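PDB 2IA2: putative Transcriptional Regulator from Rhodococcus sp., which probably regulates transcription as an IclR-family protein, pairing a helix-turn-helix DNA-binding domain with a GAF-like domain presumed to sense a small effector. Local coordinates for residues C199-D202 / Q203-E206; S230-A233 / A234-S237; D240-S243 / D244-S248. All coordinates share one frame; numbering follows the deposited sequence.

Interaction 1. Residues C199-D202 / Q203-E206; sequences CVLD and QELE
Leu201 and Glu204 make the tight part of this turn at the end of a strand. The CD2 branch of Leu201 lies 3.5 Å from the backbone N of Glu204, and the same methyl is 3.7 Å from Glu204 CB, the two side chains meeting at a slant. The extended Glu204 chain passes on to its polar partners. Its carboxylate is well supplied: OE2 accepts from a water that sits 2.7 Å away and in turn accepts from Asp202 N at 2.9 Å, and OE1 forms a salt bridge with Arg152 and a hydrogen bond with Ile180 N. The water thus ties the last strand residue to the loop side chain.

The more open side belongs to Asp202 and Gln203, partly exposed but polar and well bonded, with exposed Glu206 beyond them. Gln203 NE2 donates to Asp202 OD1 over 3.2 Å at 149°. The acceptor lies almost in the amide plane, whereas the donor meets the syn side of the carboxylate 24° out of its plane. With CG of Asp202 anti to the backbone N (chi1 -177°), the carboxylate is carried alongside the amide. Salt bridges to Arg210 and Arg178 hold the same carboxylate, and Gln203 OE1 takes the N-H of Gly208. The turn begins the connection of a beta hairpin in the IclR C-terminal domain, from strand 199-202, outermost in this chain's six-stranded antiparallel sheet, to its neighbour 209-217, with helix 149-156 packed against Cys199 and Leu201.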
ATOM      1  N   CYS A 199      17.415  21.485   4.568  1.00 32.53           N
ATOM      2  CA  CYS A 199      17.618  22.780   3.980  1.00 32.01           C
ATOM      3  C   CYS A 199      16.989  23.762   4.918  1.00 32.24           C
ATOM      4  O   CYS A 199      15.873  23.532   5.385  1.00 31.70           O
ATOM      5  CB  CYS A 199      16.924  22.854   2.603  1.00 30.44           C
ATOM      6  SG  CYS A 199      16.981  24.505   1.889  1.00 33.06           S
ATOM      7  N   VAL A 200      17.713  24.804   5.255  1.00 31.83           N
ATOM      8  CA  VAL A 200      17.151  25.932   5.944  1.00 32.58           C
ATOM      9  C   VAL A 200      17.142  27.120   5.028  1.00 34.03           C
ATOM     10  O   VAL A 200      18.147  27.478   4.462  1.00 34.40           O
ATOM     11  CB  VAL A 200      17.885  26.279   7.205  1.00 33.65           C
ATOM     12  CG1 VAL A 200      17.255  27.416   7.883  1.00 33.67           C
ATOM     13  CG2 VAL A 200      17.960  25.120   8.113  1.00 33.08           C
ATOM     14  N   LEU A 201      15.971  27.696   4.860  1.00 33.16           N
ATOM     15  CA  LEU A 201      15.799  28.848   4.025  1.00 35.32           C
ATOM     16  C   LEU A 201      15.480  30.038   4.865  1.00 35.58           C
ATOM     17  O   LEU A 201      14.513  30.041   5.547  1.00 35.77           O
ATOM     18  CB  LEU A 201      14.714  28.613   3.004  1.00 35.12           C
ATOM     19  CG  LEU A 201      14.822  29.517   1.814  1.00 38.30           C
ATOM     20  CD1 LEU A 201      14.640  28.758   0.589  1.00 39.35           C
ATOM     21  CD2 LEU A 201      13.859  30.634   1.928  1.00 39.71           C
ATOM     22  N   ASP A 202      16.348  31.026   4.836  1.00 37.13           N
ATOM     23  CA  ASP A 202      16.272  32.173   5.730  1.00 37.38           C
ATOM     24  C   ASP A 202      15.871  33.405   4.951  1.00 37.58           C
ATOM     25  O   ASP A 202      16.690  34.089   4.402  1.00 38.72           O
ATOM     26  CB  ASP A 202      17.596  32.416   6.424  1.00 38.73           C
ATOM     27  CG  ASP A 202      17.540  33.566   7.411  1.00 41.49           C
ATOM     28  OD1 ASP A 202      16.468  34.006   7.765  1.00 40.00           O
ATOM     29  OD2 ASP A 202      18.587  34.020   7.837  1.00 44.89           O
ATOM     30  N   GLN A 203      14.581  33.619   4.866  1.00 37.06           N
ATOM     31  CA  GLN A 203      13.989  34.842   4.278  1.00 38.34           C
ATOM     32  C   GLN A 203      14.360  35.160   2.819  1.00 38.96           C
ATOM     33  O   GLN A 203      14.519  36.320   2.466  1.00 40.75           O
ATOM     34  CB  GLN A 203      14.237  36.071   5.176  1.00 38.78           C
ATOM     35  CG  GLN A 203      14.201  35.755   6.657  1.00 37.89           C
ATOM     36  CD  GLN A 203      14.389  36.957   7.526  1.00 41.49           C
ATOM     37  OE1 GLN A 203      13.695  37.948   7.357  1.00 46.29           O
ATOM     38  NE2 GLN A 203      15.290  36.863   8.499  1.00 38.71           N
ATOM     39  N   GLU A 204      14.469  34.130   1.979  1.00 39.11           N
ATOM     40  CA  GLU A 204      14.726  34.336   0.553  1.00 39.04           C
ATOM     41  C   GLU A 204      13.424  34.399  -0.250  1.00 38.88           C
ATOM     42  O   GLU A 204      13.418  34.839  -1.415  1.00 39.34           O
ATOM     43  CB  GLU A 204      15.608  33.228   0.003  1.00 39.44           C
ATOM     44  CG  GLU A 204      17.020  33.226   0.594  1.00 39.10           C
ATOM     45  CD  GLU A 204      17.943  32.258  -0.118  1.00 41.03           C
ATOM     46  OE1 GLU A 204      17.949  32.256  -1.362  1.00 42.10           O
ATOM     47  OE2 GLU A 204      18.676  31.515   0.548  1.00 40.90           O
ATOM     48  N   LEU A 205      12.336  33.963   0.380  1.00 36.59           N
ATOM     49  CA  LEU A 205      11.027  33.942  -0.272  1.00 36.37           C
ATOM     50  C   LEU A 205      10.279  35.204   0.153  1.00 36.51           C
ATOM     51  O   LEU A 205       9.833  35.999  -0.679  1.00 36.62           O
ATOM     52  CB  LEU A 205      10.237  32.668   0.091  1.00 34.40           C
ATOM     53  CG  LEU A 205       8.857  32.460  -0.564  1.00 35.70           C
ATOM     54  CD1 LEU A 205       8.898  32.492  -2.094  1.00 34.56           C
ATOM     55  CD2 LEU A 205       8.236  31.150  -0.056  1.00 33.55           C
ATOM     56  N   GLU A 206      10.191  35.401   1.458  1.00 36.01           N
ATOM     57  CA  GLU A 206       9.516  36.569   1.993  1.00 36.85           C
ATOM     58  C   GLU A 206      10.280  37.024   3.234  1.00 36.20           C
ATOM     59  O   GLU A 206      10.790  36.199   4.006  1.00 35.46           O
ATOM     60  CB  GLU A 206       8.053  36.178   2.287  1.00 37.13           C
ATOM     61  CG  GLU A 206       7.122  37.320   2.529  1.00 40.97           C
ATOM     62  CD  GLU A 206       5.684  36.912   2.392  1.00 44.88           C
ATOM     63  OE1 GLU A 206       5.173  36.845   1.258  1.00 47.96           O
ATOM     64  OE2 GLU A 206       5.051  36.648   3.422  1.00 48.21           O
TER
HETATM   65  O   HOH W   1      18.675  30.930   3.160  1.00 34.64           O

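Interaction 2. Residues S230-A233 / A234-S237; sequences STPA and ARYS
Tyr236 turns the edge of its ring to Thr231, whose OG1 lies near the ring plane 3.5 Å from Tyr236 CE1; a water also lies at the ring edge, in plane. The guanidinium of Arg235 likewise has Thr231 OG1 near its plane, at an edge. Closer contact comes from the aliphatic part of the arginine: CD is 3.4 Å from Thr231 OG1 and 3.6 Å from Pro232 CD, the proline ring and the arginine chain lying side by side. A bend at chi3 (70°) then leads to NE, which forms a salt bridge with Glu109. The same Glu109 carboxylate accepts from Tyr236 OH and, weakly, bonds Thr231 OG1, gathering three side chains from the strand end and the turn around one anion.

Alongside, the backbone folds back. The water lies within hydrogen-bonding distance of both Pro232 O and Tyr236 O. Arg235 N donates to Pro232 O over 3.2 Å, approaching from above the carbonyl plane, and Tyr236 N bonds Ala233 O weakly at 3.5 Å. These two i to i+3 backbone bonds make overlapping turns linking strand 223-232 to helix 238-244, where Ser237 is the N-cap and its OG accepts from Asp240 N, a classical side-chain helix cap.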
ATOM      1  N   SER A 230       7.478  25.669   8.770  1.00 27.36           N
ATOM      2  CA  SER A 230       7.654  27.050   8.343  1.00 29.19           C
ATOM      3  C   SER A 230       7.325  27.959   9.520  1.00 29.00           C
ATOM      4  O   SER A 230       6.361  27.707  10.268  1.00 28.36           O
ATOM      5  CB  SER A 230       6.723  27.361   7.150  1.00 30.10           C
ATOM      6  OG  SER A 230       7.095  28.584   6.505  1.00 35.28           O
ATOM      7  N   THR A 231       8.103  29.033   9.684  1.00 29.66           N
ATOM      8  CA  THR A 231       7.960  29.897  10.876  1.00 29.96           C
ATOM      9  C   THR A 231       8.435  31.330  10.664  1.00 31.00           C
ATOM     10  O   THR A 231       9.379  31.566   9.885  1.00 30.93           O
ATOM     11  CB  THR A 231       8.668  29.245  12.112  1.00 31.55           C
ATOM     12  OG1 THR A 231       8.206  29.881  13.300  1.00 36.70           O
ATOM     13  CG2 THR A 231      10.191  29.328  12.019  1.00 26.86           C
ATOM     14  N   PRO A 232       7.778  32.310  11.326  1.00 31.93           N
ATOM     15  CA  PRO A 232       8.349  33.668  11.289  1.00 33.39           C
ATOM     16  C   PRO A 232       9.764  33.678  11.823  1.00 33.01           C
ATOM     17  O   PRO A 232      10.075  32.982  12.780  1.00 34.77           O
ATOM     18  CB  PRO A 232       7.403  34.494  12.214  1.00 33.52           C
ATOM     19  CG  PRO A 232       6.087  33.773  12.034  1.00 33.45           C
ATOM     20  CD  PRO A 232       6.506  32.295  12.072  1.00 31.65           C
ATOM     21  N   ALA A 233      10.624  34.441  11.184  1.00 32.52           N
ATOM     22  CA  ALA A 233      11.978  34.592  11.687  1.00 33.01           C
ATOM     23  C   ALA A 233      11.981  35.051  13.164  1.00 33.81           C
ATOM     24  O   ALA A 233      12.879  34.652  13.948  1.00 33.06           O
ATOM     25  CB  ALA A 233      12.752  35.573  10.793  1.00 33.05           C
ATOM     26  N   ALA A 234      10.988  35.853  13.578  1.00 33.49           N
ATOM     27  CA  ALA A 234      10.989  36.411  14.960  1.00 33.33           C
ATOM     28  C   ALA A 234      10.777  35.377  16.074  1.00 34.42           C
ATOM     29  O   ALA A 234      11.133  35.623  17.235  1.00 36.03           O
ATOM     30  CB  ALA A 234       9.944  37.531  15.070  1.00 34.66           C
ATOM     31  N   ARG A 235      10.216  34.208  15.766  1.00 32.71           N
ATOM     32  CA  ARG A 235       9.949  33.217  16.824  1.00 32.91           C
ATOM     33  C   ARG A 235      11.177  32.398  17.273  1.00 33.72           C
ATOM     34  O   ARG A 235      11.202  31.883  18.408  1.00 34.08           O
ATOM     35  CB  ARG A 235       8.879  32.240  16.355  1.00 31.63           C
ATOM     36  CG  ARG A 235       7.563  32.839  15.984  1.00 31.83           C
ATOM     37  CD  ARG A 235       6.525  31.672  15.652  1.00 32.97           C
ATOM     38  NE  ARG A 235       6.158  30.936  16.866  1.00 33.92           N
ATOM     39  CZ  ARG A 235       5.439  31.486  17.834  1.00 39.02           C
ATOM     40  NH1 ARG A 235       4.994  32.762  17.713  1.00 40.52           N
ATOM     41  NH2 ARG A 235       5.145  30.777  18.910  1.00 38.39           N
ATOM     42  N   TYR A 236      12.199  32.276  16.405  1.00 34.01           N
ATOM     43  CA  TYR A 236      13.434  31.472  16.737  1.00 35.65           C
ATOM     44  C   TYR A 236      14.690  32.113  16.149  1.00 36.39           C
ATOM     45  O   TYR A 236      14.680  32.531  14.998  1.00 37.88           O
ATOM     46  CB  TYR A 236      13.336  30.029  16.147  1.00 33.43           C
ATOM     47  CG  TYR A 236      12.099  29.261  16.546  1.00 33.12           C
ATOM     48  CD1 TYR A 236      10.937  29.321  15.771  1.00 28.90           C
ATOM     49  CD2 TYR A 236      12.076  28.465  17.705  1.00 35.54           C
ATOM     50  CE1 TYR A 236       9.784  28.677  16.160  1.00 28.17           C
ATOM     51  CE2 TYR A 236      10.900  27.757  18.073  1.00 32.67           C
ATOM     52  CZ  TYR A 236       9.763  27.901  17.313  1.00 30.81           C
ATOM     53  OH  TYR A 236       8.598  27.226  17.689  1.00 33.85           O
ATOM     54  N   SER A 237      15.794  32.127  16.878  1.00 38.72           N
ATOM     55  CA  SER A 237      17.107  32.389  16.234  1.00 38.86           C
ATOM     56  C   SER A 237      17.461  31.208  15.325  1.00 38.44           C
ATOM     57  O   SER A 237      16.904  30.099  15.508  1.00 36.39           O
ATOM     58  CB  SER A 237      18.198  32.529  17.285  1.00 40.34           C
ATOM     59  OG  SER A 237      18.385  31.277  17.918  1.00 40.33           O
TER
HETATM   60  O   HOH W   2      12.552  31.385  12.866  1.00 40.97           O

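Interaction 3. Residues D240-S243 / D244-S248; sequences DLHS and DLIPS
Leu241 and Leu245 meet through Leu241 CD2 and Leu245 CD1, 3.9 Å apart, beside a carbonyl that serves two donors. Leu241 O accepts from Leu245 N at 3.0 Å and from Ile246 N at 2.9 Å; the second bond is the straighter, 163° at the hydrogen, with its donor nearly in line with the C=O. One i+4 and one i+5 donor on a single oxygen mark the place where the helical path is interrupted, and Leu245 is the residue that leaves helical angles.

One residue earlier, Asp240 O takes Asp244 N at 2.8 Å and Ser243 OG at 3.2 Å, both arriving from the same face of its plane, with a further weak bond from Ser243 N. The serine reaches it because OG stands between the backbone N and the carbonyl carbon (chi1 42°); OG also has a weak bond with Glu239 O. His242 O, by contrast, faces Pro247, which has no N-H to offer, and its nearest approach there is to the ring carbon CD at 3.2 Å.

Ile246 CD1 lies over one face of the His242 ring, 3.8 Å from its centroid, a CH-pi contact offset toward the rim. This break separates helix 238-244 from helix 246-264. Leu241, Leu245 and Ile246 all rest on Met212 of strand 209-217, while Leu245 also touches Val107 of helix 92-107 and Ser248 OG is bonded to Lys106 of that helix.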
ATOM      1  N   ASP A 240      18.392  28.285  17.498  1.00 41.53           N
ATOM      2  CA  ASP A 240      17.213  27.579  18.104  1.00 40.49           C
ATOM      3  C   ASP A 240      16.532  26.602  17.146  1.00 37.28           C
ATOM      4  O   ASP A 240      15.998  25.601  17.568  1.00 37.36           O
ATOM      5  CB  ASP A 240      16.134  28.560  18.595  1.00 41.54           C
ATOM      6  CG  ASP A 240      16.666  29.616  19.569  1.00 48.22           C
ATOM      7  OD1 ASP A 240      17.690  29.346  20.239  1.00 51.92           O
ATOM      8  OD2 ASP A 240      16.036  30.733  19.651  1.00 52.12           O
ATOM      9  N   LEU A 241      16.521  26.893  15.849  1.00 36.06           N
ATOM     10  CA  LEU A 241      15.877  25.975  14.870  1.00 33.52           C
ATOM     11  C   LEU A 241      16.554  24.599  14.915  1.00 33.72           C
ATOM     12  O   LEU A 241      15.872  23.548  14.916  1.00 32.74           O
ATOM     13  CB  LEU A 241      16.005  26.548  13.478  1.00 33.11           C
ATOM     14  CG  LEU A 241      15.507  27.972  13.159  1.00 34.88           C
ATOM     15  CD1 LEU A 241      15.872  28.260  11.739  1.00 35.78           C
ATOM     16  CD2 LEU A 241      14.042  28.050  13.251  1.00 34.74           C
ATOM     17  N   HIS A 242      17.896  24.600  14.986  1.00 34.56           N
ATOM     18  CA  HIS A 242      18.677  23.361  15.049  1.00 34.95           C
ATOM     19  C   HIS A 242      18.471  22.629  16.336  1.00 35.96           C
ATOM     20  O   HIS A 242      18.548  21.422  16.359  1.00 36.65           O
ATOM     21  CB  HIS A 242      20.180  23.592  14.827  1.00 35.01           C
ATOM     22  CG  HIS A 242      20.509  24.046  13.446  1.00 35.16           C
ATOM     23  ND1 HIS A 242      20.720  23.164  12.407  1.00 34.72           N
ATOM     24  CD2 HIS A 242      20.602  25.289  12.915  1.00 35.94           C
ATOM     25  CE1 HIS A 242      20.940  23.846  11.294  1.00 37.57           C
ATOM     26  NE2 HIS A 242      20.882  25.138  11.575  1.00 39.02           N
ATOM     27  N   SER A 243      18.214  23.318  17.436  1.00 38.56           N
ATOM     28  CA  SER A 243      18.088  22.565  18.702  1.00 40.59           C
ATOM     29  C   SER A 243      16.681  22.123  18.961  1.00 40.03           C
ATOM     30  O   SER A 243      16.462  21.079  19.568  1.00 40.40           O
ATOM     31  CB  SER A 243      18.606  23.375  19.894  1.00 42.47           C
ATOM     32  OG  SER A 243      18.178  24.713  19.764  1.00 46.12           O
ATOM     33  N   ASP A 244      15.733  22.914  18.474  1.00 40.37           N
ATOM     34  CA  ASP A 244      14.335  22.764  18.850  1.00 41.12           C
ATOM     35  C   ASP A 244      13.344  22.203  17.809  1.00 38.56           C
ATOM     36  O   ASP A 244      12.301  21.737  18.222  1.00 40.32           O
ATOM     37  CB  ASP A 244      13.796  24.100  19.394  1.00 42.04           C
ATOM     38  CG  ASP A 244      14.569  24.580  20.650  1.00 49.44           C
ATOM     39  OD1 ASP A 244      15.215  23.746  21.393  1.00 51.41           O
ATOM     40  OD2 ASP A 244      14.543  25.810  20.860  1.00 52.69           O
ATOM     41  N   LEU A 245      13.628  22.315  16.504  1.00 34.69           N
ATOM     42  CA  LEU A 245      12.659  22.034  15.448  1.00 30.72           C
ATOM     43  C   LEU A 245      13.217  21.042  14.446  1.00 29.53           C
ATOM     44  O   LEU A 245      12.492  20.155  14.009  1.00 27.63           O
ATOM     45  CB  LEU A 245      12.250  23.296  14.661  1.00 30.34           C
ATOM     46  CG  LEU A 245      11.654  24.477  15.465  1.00 32.92           C
ATOM     47  CD1 LEU A 245      11.257  25.650  14.549  1.00 31.53           C
ATOM     48  CD2 LEU A 245      10.516  23.998  16.265  1.00 28.78           C
ATOM     49  N   ILE A 246      14.474  21.217  14.041  1.00 27.54           N
ATOM     50  CA  ILE A 246      15.010  20.387  12.973  1.00 28.01           C
ATOM     51  C   ILE A 246      15.108  18.899  13.428  1.00 27.38           C
ATOM     52  O   ILE A 246      14.795  18.043  12.661  1.00 27.64           O
ATOM     53  CB  ILE A 246      16.356  20.941  12.423  1.00 28.63           C
ATOM     54  CG1 ILE A 246      16.089  22.228  11.637  1.00 28.04           C
ATOM     55  CG2 ILE A 246      17.128  19.831  11.567  1.00 29.21           C
ATOM     56  CD1 ILE A 246      17.339  23.048  11.318  1.00 29.03           C
ATOM     57  N   PRO A 247      15.507  18.599  14.695  1.00 28.59           N
ATOM     58  CA  PRO A 247      15.508  17.180  15.143  1.00 27.74           C
ATOM     59  C   PRO A 247      14.167  16.476  14.965  1.00 27.14           C
ATOM     60  O   PRO A 247      14.125  15.340  14.520  1.00 27.37           O
ATOM     61  CB  PRO A 247      15.853  17.290  16.646  1.00 28.97           C
ATOM     62  CG  PRO A 247      16.726  18.556  16.700  1.00 28.79           C
ATOM     63  CD  PRO A 247      16.013  19.499  15.765  1.00 28.65           C
ATOM     64  N   SER A 248      13.082  17.152  15.317  1.00 27.73           N
ATOM     65  CA  SER A 248      11.746  16.581  15.152  1.00 28.46           C
ATOM     66  C   SER A 248      11.381  16.443  13.693  1.00 26.79           C
ATOM     67  O   SER A 248      10.821  15.449  13.308  1.00 26.60           O
ATOM     68  CB  SER A 248      10.709  17.454  15.883  1.00 28.12           C
ATOM     69  OG  SER A 248      10.995  17.419  17.251  1.00 28.75           O
TER

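In the fold
The three local contacts illustrate how chain reversals and helix breaks are built around one sheet. Interactions 1 and 2 lie at the ends of strands 199-202 and 223-232, where Gln203 NE2 packs against Ala233 CB, and both rely on charged and polar side chains secured by arginines or a glutamate. Interaction 3 instead joins two helices; its hydrogen bonds are mainly backbone ones. Its apolar side meets the others: Val200 touches Ile246 and Leu241, and Tyr236 packs on Leu241 and Leu245. Buried are Leu201 and Glu204 in interaction 1, Thr231 and Pro232 against exposed Ala234 and Arg235 in interaction 2, and Leu241, Leu245 and Ile246 against exposed His242, Ser243, Asp244 and Pro247 in interaction 3.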